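Local coordinates for leucine-rich repeat protein (Bacteroides thetaiotaomicron, PDB 4ECN), which is of unknown function but, as an extracellular leucine-rich repeat protein with two DUF4458 domains, probably binds other proteins, at residues H357-V361 against H386-F391; L425-I430 against A523-G527; N432-T438 against A456-F460; D495-Y499 against F510-L514. All coordinates share one frame; numbering follows the deposited sequence.

Interaction 1 (H357-V361 against H386-F391); sequences HSETV and HYKKMF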
loop_
_atom_site.group_PDB
_atom_site.type_symbol
_atom_site.label_atom_id
_atom_site.label_comp_id
_atom_site.label_asym_id
_atom_site.label_seq_id
_atom_site.Cartn_x
_atom_site.Cartn_y
_atom_site.Cartn_z
ATOM N N HIS A 357 2.708 1.341 -2.514
ATOM C CA HIS A 357 2.008 2.608 -2.681
ATOM C C HIS A 357 0.765 2.675 -1.770
ATOM O O HIS A 357 0.303 3.765 -1.438
ATOM C CB HIS A 357 1.613 2.810 -4.157
ATOM C CG HIS A 357 0.781 1.711 -4.713
ATOM N ND1 HIS A 357 1.357 0.597 -5.278
ATOM C CD2 HIS A 357 -0.564 1.580 -4.754
ATOM C CE1 HIS A 357 0.347 -0.185 -5.635
ATOM N NE2 HIS A 357 -0.826 0.377 -5.355
ATOM N N SER A 358 0.273 1.506 -1.335
ATOM C CA SER A 358 -0.922 1.264 -0.522
ATOM C C SER A 358 -0.590 1.028 0.988
ATOM O O SER A 358 -1.510 0.911 1.797
ATOM C CB SER A 358 -1.651 0.042 -1.085
ATOM O OG SER A 358 -3.009 -0.031 -0.679
ATOM N N GLU A 359 0.709 0.971 1.359
ATOM C CA GLU A 359 1.196 0.672 2.709
ATOM C C GLU A 359 0.488 1.544 3.801
ATOM O O GLU A 359 -0.029 0.993 4.782
ATOM C CB GLU A 359 2.717 0.887 2.750
ATOM C CG GLU A 359 3.529 -0.048 3.640
ATOM C CD GLU A 359 5.033 0.117 3.471
ATOM O OE1 GLU A 359 5.447 0.798 2.500
ATOM O OE2 GLU A 359 5.794 -0.377 4.336
ATOM N N THR A 360 0.411 2.872 3.611
ATOM C CA THR A 360 -0.216 3.764 4.612
ATOM C C THR A 360 -1.749 3.640 4.653
ATOM O O THR A 360 -2.391 4.089 5.615
ATOM C CB THR A 360 0.153 5.203 4.332
ATOM O OG1 THR A 360 -0.218 5.490 2.983
ATOM C CG2 THR A 360 1.637 5.469 4.550
ATOM N N VAL A 361 -2.330 3.024 3.631
ATOM C CA VAL A 361 -3.765 2.840 3.544
ATOM C C VAL A 361 -4.141 1.457 4.073
ATOM O O VAL A 361 -4.996 1.381 4.933
ATOM C CB VAL A 361 -4.222 3.050 2.077
ATOM C CG1 VAL A 361 -5.656 2.580 1.836
ATOM C CG2 VAL A 361 -4.042 4.498 1.654
ATOM N N HIS A 386 -4.224 -1.729 -9.356
ATOM C CA HIS A 386 -4.513 -1.127 -8.047
ATOM C C HIS A 386 -4.111 0.346 -8.027
ATOM O O HIS A 386 -4.968 1.158 -7.665
ATOM C CB HIS A 386 -3.846 -1.868 -6.898
ATOM C CG HIS A 386 -4.325 -1.407 -5.560
ATOM N ND1 HIS A 386 -3.599 -0.498 -4.802
ATOM C CD2 HIS A 386 -5.470 -1.711 -4.899
ATOM C CE1 HIS A 386 -4.298 -0.317 -3.689
ATOM N NE2 HIS A 386 -5.443 -1.009 -3.711
ATOM N N TYR A 387 -2.868 0.714 -8.496
ATOM C CA TYR A 387 -2.436 2.122 -8.532
ATOM C C TYR A 387 -3.475 2.983 -9.271
ATOM O O TYR A 387 -3.896 4.024 -8.756
ATOM C CB TYR A 387 -1.038 2.311 -9.169
ATOM C CG TYR A 387 -0.456 3.699 -8.934
ATOM C CD1 TYR A 387 0.250 3.995 -7.777
ATOM C CD2 TYR A 387 -0.661 4.731 -9.849
ATOM C CE1 TYR A 387 0.757 5.273 -7.541
ATOM C CE2 TYR A 387 -0.169 6.023 -9.617
ATOM C CZ TYR A 387 0.534 6.292 -8.456
ATOM O OH TYR A 387 1.028 7.558 -8.227
ATOM N N LYS A 388 -3.926 2.512 -10.440
ATOM C CA LYS A 388 -4.894 3.214 -11.277
ATOM C C LYS A 388 -6.191 3.486 -10.502
ATOM O O LYS A 388 -6.662 4.617 -10.516
ATOM C CB LYS A 388 -5.175 2.401 -12.546
ATOM C CG LYS A 388 -5.830 3.208 -13.648
ATOM C CD LYS A 388 -5.880 2.455 -14.972
ATOM C CE LYS A 388 -6.955 1.390 -15.101
ATOM N NZ LYS A 388 -8.251 1.944 -15.568
ATOM N N LYS A 389 -6.737 2.470 -9.799
ATOM C CA LYS A 389 -8.000 2.564 -9.059
ATOM C C LYS A 389 -7.849 3.443 -7.820
ATOM O O LYS A 389 -8.777 4.197 -7.479
ATOM C CB LYS A 389 -8.537 1.160 -8.655
ATOM C CG LYS A 389 -8.835 0.252 -9.869
ATOM C CD LYS A 389 -9.515 -1.094 -9.513
ATOM C CE LYS A 389 -9.118 -2.277 -10.399
ATOM N NZ LYS A 389 -7.983 -3.085 -9.821
HETATM N N MSE A 390 -6.688 3.364 -7.162
HETATM C CA MSE A 390 -6.409 4.127 -5.945
HETATM C C MSE A 390 -6.187 5.597 -6.203
HETATM O O MSE A 390 -6.531 6.372 -5.321
HETATM C CB MSE A 390 -5.175 3.570 -5.221
HETATM C CG MSE A 390 -4.784 4.359 -3.962
HETATM SE SE MSE A 390 -4.044 3.258 -2.590
HETATM C CE MSE A 390 -2.872 4.404 -1.915
ATOM N N PHE A 391 -5.593 5.996 -7.353
ATOM C CA PHE A 391 -5.302 7.413 -7.547
ATOM C C PHE A 391 -5.755 8.042 -8.847
ATOM O O PHE A 391 -5.627 9.266 -8.950
ATOM C CB PHE A 391 -3.780 7.634 -7.517
ATOM C CG PHE A 391 -3.050 7.155 -6.286
ATOM C CD1 PHE A 391 -3.088 7.886 -5.106
ATOM C CD2 PHE A 391 -2.278 6.001 -6.322
ATOM C CE1 PHE A 391 -2.413 7.439 -3.974
ATOM C CE2 PHE A 391 -1.578 5.575 -5.194
ATOM C CZ PHE A 391 -1.626 6.312 -4.043
#
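Two imidazoles joined directly, nitrogen to nitrogen, are the uncommon feature here: His357 NE2 and His386 ND1 lie 3.0 Å apart in a hydrogen bond. The bond is somewhat bent, at 147°, and the rings meet rim to rim with their planes 42° apart, each nitrogen approaching the edge of the other ring. His357 turns its CG into the position between its own backbone N and carbonyl carbon (chi1 57°), which carries the ring across to helix 386-391. There the edge of Tyr387 points at the imidazole's face in an edge-to-face pair, with Tyr387 CD1 3.9 Å from His357 CG. The remaining ring nitrogen, ND1, is hydrogen-bonded to Glu497, so the ring is held from two of its corners and its rotation is fixed. Met390, a selenomethionine, completes the contact: its chain, bent at the second and third torsions, brings CE to 3.8 Å from Val361 CG2, while SE lies 3.9 Å from Ser358 OG, a hydroxyl hydrogen-bonded to Ser362. Were His357 replaced by alanine, His386 ND1 and Glu497 would probably lose this mate and a gap would open beside the Tyr387 edge. The contact joins the short helix 359-362 to helix 386-391, two parts of a long excursion that follows strand 351-353. Strand 495-499 flanks it through Tyr499, which packs on both His357 and Phe391, while Tyr387 also meets Tyr554 and touches Asp579 of strand 577-579.

Interaction 2 (L425-I430 against A523-G527); sequences LKDTQI and ACNRG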
loop_
_atom_site.group_PDB
_atom_site.type_symbol
_atom_site.label_atom_id
_atom_site.label_comp_id
_atom_site.label_asym_id
_atom_site.label_seq_id
_atom_site.Cartn_x
_atom_site.Cartn_y
_atom_site.Cartn_z
ATOM N N LEU A 425 -3.660 13.294 -3.007
ATOM C CA LEU A 425 -2.253 13.400 -2.673
ATOM C C LEU A 425 -1.730 14.815 -2.919
ATOM O O LEU A 425 -1.663 15.266 -4.072
ATOM C CB LEU A 425 -1.496 12.377 -3.535
ATOM C CG LEU A 425 -0.179 11.858 -3.018
ATOM C CD1 LEU A 425 -0.365 11.140 -1.690
ATOM C CD2 LEU A 425 0.435 10.929 -4.022
ATOM N N LYS A 426 -1.371 15.521 -1.820
ATOM C CA LYS A 426 -0.800 16.879 -1.877
ATOM C C LYS A 426 0.742 16.787 -1.962
ATOM O O LYS A 426 1.315 15.738 -1.639
ATOM C CB LYS A 426 -1.248 17.727 -0.673
ATOM N N ASP A 427 1.401 17.881 -2.402
ATOM C CA ASP A 427 2.859 17.975 -2.566
ATOM C C ASP A 427 3.640 17.702 -1.242
ATOM O O ASP A 427 4.798 17.255 -1.297
ATOM C CB ASP A 427 3.247 19.362 -3.107
ATOM C CG ASP A 427 2.841 19.644 -4.549
ATOM O OD1 ASP A 427 2.463 18.685 -5.267
ATOM O OD2 ASP A 427 2.959 20.814 -4.980
ATOM N N THR A 428 3.004 17.958 -0.072
ATOM C CA THR A 428 3.595 17.749 1.259
ATOM C C THR A 428 3.590 16.256 1.651
ATOM O O THR A 428 4.522 15.812 2.324
ATOM C CB THR A 428 2.865 18.582 2.325
ATOM O OG1 THR A 428 1.450 18.510 2.123
ATOM C CG2 THR A 428 3.320 20.031 2.339
ATOM N N GLN A 429 2.559 15.498 1.223
ATOM C CA GLN A 429 2.394 14.058 1.491
ATOM C C GLN A 429 3.485 13.218 0.753
ATOM O O GLN A 429 3.812 12.109 1.200
ATOM C CB GLN A 429 0.977 13.588 1.061
ATOM C CG GLN A 429 -0.198 14.373 1.691
ATOM C CD GLN A 429 -1.585 14.053 1.141
ATOM O OE1 GLN A 429 -2.382 14.961 0.846
ATOM N NE2 GLN A 429 -1.919 12.766 1.008
ATOM N N ILE A 430 4.027 13.753 -0.378
ATOM C CA ILE A 430 5.041 13.111 -1.224
ATOM C C ILE A 430 6.422 13.284 -0.551
ATOM O O ILE A 430 6.823 14.380 -0.140
ATOM C CB ILE A 430 4.987 13.664 -2.674
ATOM C CG1 ILE A 430 3.569 13.395 -3.271
ATOM C CG2 ILE A 430 6.096 13.061 -3.563
ATOM C CD1 ILE A 430 3.192 14.098 -4.532
ATOM N N ALA A 523 6.426 6.333 -9.859
ATOM C CA ALA A 523 5.755 7.550 -9.413
ATOM C C ALA A 523 6.310 8.087 -8.082
ATOM O O ALA A 523 6.730 7.307 -7.225
ATOM C CB ALA A 523 4.265 7.281 -9.263
ATOM N N CYS A 524 6.272 9.438 -7.920
ATOM C CA CYS A 524 6.655 10.247 -6.743
ATOM C C CYS A 524 8.173 10.194 -6.490
ATOM O O CYS A 524 8.632 10.213 -5.336
ATOM C CB CYS A 524 5.882 9.816 -5.499
ATOM S SG CYS A 524 4.083 9.909 -5.672
ATOM N N ASN A 525 8.948 10.196 -7.565
ATOM C CA ASN A 525 10.394 10.194 -7.468
ATOM C C ASN A 525 10.880 11.569 -7.905
ATOM O O ASN A 525 11.697 11.728 -8.823
ATOM C CB ASN A 525 10.974 9.046 -8.267
ATOM C CG ASN A 525 10.697 7.736 -7.572
ATOM O OD1 ASN A 525 10.748 7.641 -6.347
ATOM N ND2 ASN A 525 10.390 6.693 -8.329
ATOM N N ARG A 526 10.379 12.582 -7.183
ATOM C CA ARG A 526 10.679 13.988 -7.428
ATOM C C ARG A 526 12.153 14.316 -7.071
ATOM O O ARG A 526 12.577 15.477 -7.196
ATOM C CB ARG A 526 9.687 14.860 -6.661
ATOM C CG ARG A 526 8.410 14.962 -7.452
ATOM C CD ARG A 526 7.234 15.488 -6.694
ATOM N NE ARG A 526 6.203 15.904 -7.648
ATOM C CZ ARG A 526 5.067 16.496 -7.311
ATOM N NH1 ARG A 526 4.780 16.719 -6.033
ATOM N NH2 ARG A 526 4.203 16.869 -8.249
ATOM N N GLY A 527 12.921 13.270 -6.729
ATOM C CA GLY A 527 14.356 13.350 -6.491
ATOM C C GLY A 527 15.083 13.393 -7.826
ATOM O O GLY A 527 16.185 13.938 -7.924
#
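Charge pairing is confined to a single salt bridge, in which Arg526 NH1 donates to Asp427 OD1 at 3.1 Å. The N-H points almost straight at the oxygen (162°), and the oxygen sits at the edge of the guanidinium, near its plane. The carboxylate and guanidinium planes stand 74° apart, and NH1 comes to OD1 from above the carboxylate plane. Arg526 reaches this far because its chain is extended from CG to NE. Its other terminal nitrogen, NH2, comes near Lys584 NZ, a like charge that the carboxylate would probably help to offset.

The apolar part centres on Ile430. Its CG2 rests 3.8 Å from Cys524 CB, and its CD1 touches the arginine head, 3.4 Å from Arg526 NH1, as the two chains cross at about a right angle. Leu425 CD2 adds a looser touch on Cys524 SG at 4.1 Å.

Both partners are loops. Residues 425-430 run between helix 402-409 and strand 436-440; residues 523-527 follow strand 519-521 and lead into helix 530-542. Tyr499 of strand 495-499 packs against Leu425 and Cys524, and Tyr557 against Ile430 and Cys524, placing the contact beside the repeat sheet.

Interaction 3 (N432-T438 against A456-F460); sequences NLTNRIT and ANSPF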
loop_
_atom_site.group_PDB
_atom_site.type_symbol
_atom_site.label_atom_id
_atom_site.label_comp_id
_atom_site.label_asym_id
_atom_site.label_seq_id
_atom_site.Cartn_x
_atom_site.Cartn_y
_atom_site.Cartn_z
ATOM N N ASN A 432 7.022 11.196 2.091
ATOM C CA ASN A 432 6.788 10.658 3.423
ATOM C C ASN A 432 7.165 9.184 3.420
ATOM O O ASN A 432 6.676 8.409 2.593
ATOM C CB ASN A 432 5.354 10.894 3.892
ATOM C CG ASN A 432 5.079 12.312 4.367
ATOM O OD1 ASN A 432 5.852 13.269 4.141
ATOM N ND2 ASN A 432 3.960 12.478 5.059
ATOM N N LEU A 433 8.089 8.819 4.326
ATOM C CA LEU A 433 8.656 7.474 4.418
ATOM C C LEU A 433 7.824 6.559 5.287
ATOM O O LEU A 433 7.292 6.992 6.310
ATOM C CB LEU A 433 10.087 7.545 4.979
ATOM C CG LEU A 433 11.025 8.476 4.225
ATOM C CD1 LEU A 433 12.283 8.692 4.978
ATOM C CD2 LEU A 433 11.319 7.958 2.835
ATOM N N THR A 434 7.743 5.275 4.879
ATOM C CA THR A 434 7.056 4.200 5.605
ATOM C C THR A 434 8.088 3.305 6.307
ATOM O O THR A 434 7.726 2.421 7.096
ATOM C CB THR A 434 6.158 3.360 4.672
ATOM O OG1 THR A 434 6.947 2.684 3.688
ATOM C CG2 THR A 434 5.044 4.154 4.032
ATOM N N ASN A 435 9.369 3.523 5.989
ATOM C CA ASN A 435 10.495 2.737 6.491
ATOM C C ASN A 435 11.814 3.520 6.360
ATOM O O ASN A 435 11.868 4.476 5.574
ATOM C CB ASN A 435 10.576 1.425 5.693
ATOM C CG ASN A 435 10.873 1.630 4.217
ATOM O OD1 ASN A 435 12.014 1.890 3.793
ATOM N ND2 ASN A 435 9.850 1.511 3.400
ATOM N N ARG A 436 12.882 3.076 7.061
ATOM C CA ARG A 436 14.218 3.684 6.941
ATOM C C ARG A 436 15.217 2.633 6.342
ATOM O O ARG A 436 16.332 2.500 6.844
ATOM C CB ARG A 436 14.749 4.273 8.289
ATOM C CG ARG A 436 13.902 5.347 9.020
ATOM C CD ARG A 436 13.673 6.600 8.185
ATOM N NE ARG A 436 13.037 7.721 8.898
ATOM C CZ ARG A 436 11.722 7.907 9.058
ATOM N NH1 ARG A 436 10.852 6.986 8.643
ATOM N NH2 ARG A 436 11.274 8.987 9.684
ATOM N N ILE A 437 14.801 1.905 5.262
ATOM C CA ILE A 437 15.638 0.922 4.545
ATOM C C ILE A 437 16.623 1.708 3.671
ATOM O O ILE A 437 16.210 2.314 2.686
ATOM C CB ILE A 437 14.804 -0.107 3.718
ATOM C CG1 ILE A 437 13.831 -0.919 4.615
ATOM C CG2 ILE A 437 15.727 -1.040 2.921
ATOM C CD1 ILE A 437 12.861 -1.873 3.880
ATOM N N THR A 438 17.910 1.715 4.042
ATOM C CA THR A 438 18.949 2.515 3.369
ATOM C C THR A 438 19.840 1.707 2.399
ATOM O O THR A 438 20.647 2.308 1.687
ATOM C CB THR A 438 19.857 3.212 4.409
ATOM O OG1 THR A 438 20.234 2.308 5.465
ATOM C CG2 THR A 438 19.202 4.462 5.001
ATOM N N ALA A 456 9.163 0.770 -1.958
ATOM C CA ALA A 456 8.441 2.033 -1.877
ATOM C C ALA A 456 8.673 2.705 -0.546
ATOM O O ALA A 456 8.952 2.036 0.450
ATOM C CB ALA A 456 6.950 1.828 -2.106
ATOM N N ASN A 457 8.583 4.047 -0.559
ATOM C CA ASN A 457 8.676 4.971 0.572
ATOM C C ASN A 457 9.905 4.706 1.419
ATOM O O ASN A 457 9.811 4.661 2.652
ATOM C CB ASN A 457 7.431 4.861 1.419
ATOM C CG ASN A 457 6.170 4.719 0.622
ATOM O OD1 ASN A 457 5.749 5.638 -0.082
ATOM N ND2 ASN A 457 5.562 3.549 0.705
ATOM N N SER A 458 11.063 4.532 0.731
ATOM C CA SER A 458 12.385 4.265 1.310
ATOM C C SER A 458 13.350 5.437 1.083
ATOM O O SER A 458 13.263 6.136 0.056
ATOM C CB SER A 458 12.981 2.991 0.720
ATOM O OG SER A 458 12.322 1.829 1.203
ATOM N N PRO A 459 14.314 5.654 2.012
ATOM C CA PRO A 459 15.240 6.782 1.839
ATOM C C PRO A 459 16.547 6.424 1.115
ATOM O O PRO A 459 17.450 7.246 1.131
ATOM C CB PRO A 459 15.538 7.180 3.281
ATOM C CG PRO A 459 15.503 5.885 4.037
ATOM C CD PRO A 459 14.544 4.969 3.306
ATOM N N PHE A 460 16.680 5.238 0.492
ATOM C CA PHE A 460 17.951 4.878 -0.157
ATOM C C PHE A 460 18.244 5.720 -1.410
ATOM O O PHE A 460 17.337 6.305 -2.008
ATOM C CB PHE A 460 18.021 3.378 -0.538
ATOM C CG PHE A 460 16.799 2.737 -1.161
ATOM C CD1 PHE A 460 16.206 3.282 -2.301
ATOM C CD2 PHE A 460 16.288 1.542 -0.659
ATOM C CE1 PHE A 460 15.079 2.688 -2.875
ATOM C CE2 PHE A 460 15.170 0.942 -1.244
ATOM C CZ PHE A 460 14.576 1.516 -2.353
#
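Asn435 turns the two edges of its amide to different work against the loop 456-460. With chi1 at 64°, CG is tucked over its own backbone, and the amide is brought to the loop. On the nitrogen side, ND2 donates to Ala456 O at 3.1 Å, the carbonyl oxygen lying almost in the amide plane. On the oxygen side, OD1 takes two hydrogen bonds, both in the carbonyl plane and on a lone pair: one from Ser458 OG at 2.6 Å, the other from Ile437 N at 3.2 Å. With only the methyl of an alanine at Asn435, Ala456 O and the Ser458 hydroxyl would probably lose these partners, and the turn into strand 436-440 its closing bond.

Thr434 and Asn457 lie at a slant to each other. Thr434 CG2 approaches Asn457 ND2 at 3.4 Å, while the polar ends find stronger partners outside, Thr434 OG1 in Glu359 and Asn457 OD1 in Asn500. Between the backbones, Thr434 N donates to Asn457 O at 3.1 Å. Farther along, the Pro459 ring presents CB to Leu433 CD1 at 4.0 Å, and Pro459 CD approaches Ile437 O at 3.2 Å.

The bond from Ile437 N to Asn435 OD1 closes an Asx turn leading into strand 436-440. That strand pairs in parallel with 338-339, while residues 456-460 carry the chain out of strand 452-456, one of the parallel strands of the leucine-rich repeat sheet.

Interaction 4 (D495-Y499 against F510-L514); sequences DVELY and FLYDL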
loop_
_atom_site.group_PDB
_atom_site.type_symbol
_atom_site.label_atom_id
_atom_site.label_comp_id
_atom_site.label_asym_id
_atom_site.label_seq_id
_atom_site.Cartn_x
_atom_site.Cartn_y
_atom_site.Cartn_z
ATOM N N ASP A 495 7.142 -7.679 -12.862
ATOM C CA ASP A 495 6.625 -6.501 -12.168
ATOM C C ASP A 495 7.617 -5.949 -11.186
ATOM O O ASP A 495 8.146 -6.701 -10.375
ATOM C CB ASP A 495 5.326 -6.842 -11.438
ATOM C CG ASP A 495 4.137 -7.046 -12.355
ATOM O OD1 ASP A 495 4.210 -7.936 -13.239
ATOM O OD2 ASP A 495 3.116 -6.357 -12.155
ATOM N N VAL A 496 7.868 -4.617 -11.265
ATOM C CA VAL A 496 8.770 -3.855 -10.378
ATOM C C VAL A 496 8.096 -2.564 -9.997
ATOM O O VAL A 496 7.484 -1.925 -10.855
ATOM C CB VAL A 496 10.179 -3.568 -10.971
ATOM C CG1 VAL A 496 11.045 -2.779 -9.990
ATOM C CG2 VAL A 496 10.888 -4.852 -11.392
ATOM N N GLU A 497 8.204 -2.189 -8.708
ATOM C CA GLU A 497 7.724 -0.927 -8.164
ATOM C C GLU A 497 8.844 -0.255 -7.385
ATOM O O GLU A 497 9.462 -0.868 -6.512
ATOM C CB GLU A 497 6.480 -1.102 -7.284
ATOM C CG GLU A 497 5.969 0.189 -6.643
ATOM C CD GLU A 497 4.578 0.098 -6.043
ATOM O OE1 GLU A 497 3.603 -0.084 -6.813
ATOM O OE2 GLU A 497 4.457 0.261 -4.807
ATOM N N LEU A 498 9.104 1.009 -7.746
ATOM C CA LEU A 498 10.034 1.946 -7.139
ATOM C C LEU A 498 9.273 3.230 -6.896
ATOM O O LEU A 498 9.484 4.224 -7.568
ATOM C CB LEU A 498 11.270 2.142 -8.024
ATOM C CG LEU A 498 12.447 1.231 -7.764
ATOM C CD1 LEU A 498 13.437 1.346 -8.869
ATOM C CD2 LEU A 498 13.128 1.558 -6.459
ATOM N N TYR A 499 8.322 3.173 -5.976
ATOM C CA TYR A 499 7.389 4.250 -5.657
ATOM C C TYR A 499 7.902 5.129 -4.536
ATOM O O TYR A 499 8.384 4.631 -3.521
ATOM C CB TYR A 499 6.031 3.634 -5.252
ATOM C CG TYR A 499 4.959 4.645 -4.910
ATOM C CD1 TYR A 499 4.276 5.328 -5.909
ATOM C CD2 TYR A 499 4.616 4.909 -3.587
ATOM C CE1 TYR A 499 3.325 6.294 -5.600
ATOM C CE2 TYR A 499 3.634 5.844 -3.269
ATOM C CZ TYR A 499 2.981 6.528 -4.281
ATOM O OH TYR A 499 2.020 7.478 -3.997
ATOM N N PHE A 510 19.700 -1.734 -12.269
ATOM C CA PHE A 510 19.167 -3.093 -12.311
ATOM C C PHE A 510 17.943 -3.193 -13.269
ATOM O O PHE A 510 17.782 -4.238 -13.909
ATOM C CB PHE A 510 18.820 -3.599 -10.908
ATOM C CG PHE A 510 17.460 -3.254 -10.362
ATOM C CD1 PHE A 510 16.370 -4.081 -10.594
ATOM C CD2 PHE A 510 17.280 -2.137 -9.563
ATOM C CE1 PHE A 510 15.107 -3.753 -10.108
ATOM C CE2 PHE A 510 16.016 -1.817 -9.063
ATOM C CZ PHE A 510 14.939 -2.625 -9.339
ATOM N N LEU A 511 17.140 -2.107 -13.415
ATOM C CA LEU A 511 15.947 -2.079 -14.279
ATOM C C LEU A 511 16.251 -2.353 -15.744
ATOM O O LEU A 511 15.460 -3.005 -16.424
ATOM C CB LEU A 511 15.248 -0.714 -14.201
ATOM C CG LEU A 511 14.586 -0.365 -12.902
ATOM C CD1 LEU A 511 14.166 1.093 -12.894
ATOM C CD2 LEU A 511 13.429 -1.311 -12.606
ATOM N N TYR A 512 17.378 -1.829 -16.225
ATOM C CA TYR A 512 17.782 -1.901 -17.622
ATOM C C TYR A 512 18.391 -3.265 -17.978
ATOM O O TYR A 512 18.528 -3.580 -19.165
ATOM C CB TYR A 512 18.786 -0.776 -17.911
ATOM C CG TYR A 512 18.257 0.601 -17.546
ATOM C CD1 TYR A 512 17.379 1.282 -18.388
ATOM C CD2 TYR A 512 18.657 1.238 -16.371
ATOM C CE1 TYR A 512 16.894 2.548 -18.061
ATOM C CE2 TYR A 512 18.184 2.511 -16.038
ATOM C CZ TYR A 512 17.304 3.162 -16.887
ATOM O OH TYR A 512 16.835 4.415 -16.569
ATOM N N ASP A 513 18.707 -4.080 -16.958
ATOM C CA ASP A 513 19.319 -5.397 -17.139
ATOM C C ASP A 513 18.296 -6.527 -16.927
ATOM O O ASP A 513 18.656 -7.704 -17.016
ATOM C CB ASP A 513 20.512 -5.561 -16.181
ATOM C CG ASP A 513 21.610 -4.513 -16.333
ATOM O OD1 ASP A 513 21.659 -3.843 -17.397
ATOM O OD2 ASP A 513 22.428 -4.372 -15.397
ATOM N N LEU A 514 17.022 -6.169 -16.700
ATOM C CA LEU A 514 15.965 -7.148 -16.499
ATOM C C LEU A 514 15.513 -7.651 -17.851
ATOM O O LEU A 514 15.256 -6.848 -18.756
ATOM C CB LEU A 514 14.790 -6.581 -15.672
ATOM C CG LEU A 514 15.076 -6.374 -14.166
ATOM C CD1 LEU A 514 13.964 -5.626 -13.489
ATOM C CD2 LEU A 514 15.339 -7.696 -13.433
#
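Val496 projects from strand 495-499 into the interior of the leucine-rich repeat solenoid, where it meets residues 510-514 on the return path of the coil. This is the fold's usual division of labour: a short parallel strand on one side, a less regular segment opposite, and aliphatic and aromatic side chains filling the space between. From CB, Val496 sends its two methyls to different neighbours. CG1, anti to the backbone N (chi1 -180°), approaches the aromatic side: it lies 4.0 Å from Phe510 CZ, at the edge of the ring and near its plane, and 3.8 Å from Leu511 CD2. CG2, the other branch, meets Leu514 CD1 tip to tip at 3.8 Å. A single valine thereby touches three residues of the opposing segment.

Leu498, two residues on and pointing into the same interior, adds a second row through one methyl. Its CD1 lies 4.1 Å from Leu511 CD1, the two side chains reaching toward each other end to end, and approaches Phe510 obliquely. No hydrogen bond crosses between the segments, so shape and apolar contact alone join them.

Around this interface Phe510 also meets the ring of Trp487, Leu511 rests on Leu520 of strand 519-521, and Val496 packs on Ile453 of strand 452-456, so that consecutive coils share one continuous interior. Within the return segment, Leu511 CG lies over one face of the Phe510 ring, 4.2 Å above its plane and displaced toward the rim.

How the interactions relate
Strand 495-499 ties the four contacts together: its inward side chains make interaction 4, while Glu497, Tyr499 and the backbone reach the others. Glu497 OE1 meets His357 ND1 of interaction 1 at 2.8 Å, probably as a hydrogen bond. Tyr499 OH lies 3.6 Å from Cys524 SG of interaction 2, and Tyr499 O is 3.0 Å from Asn457 N of interaction 3. Interactions 1 and 3 are also joined by Glu359 OE1, 2.7 Å from Thr434 OG1, although their centres stand about 17 Å apart. Along the chain, interactions 3 and 4 are both nested within the loop closed by interaction 2. The sodium site involves Gln314 and Val317, neither of which takes part in these contacts.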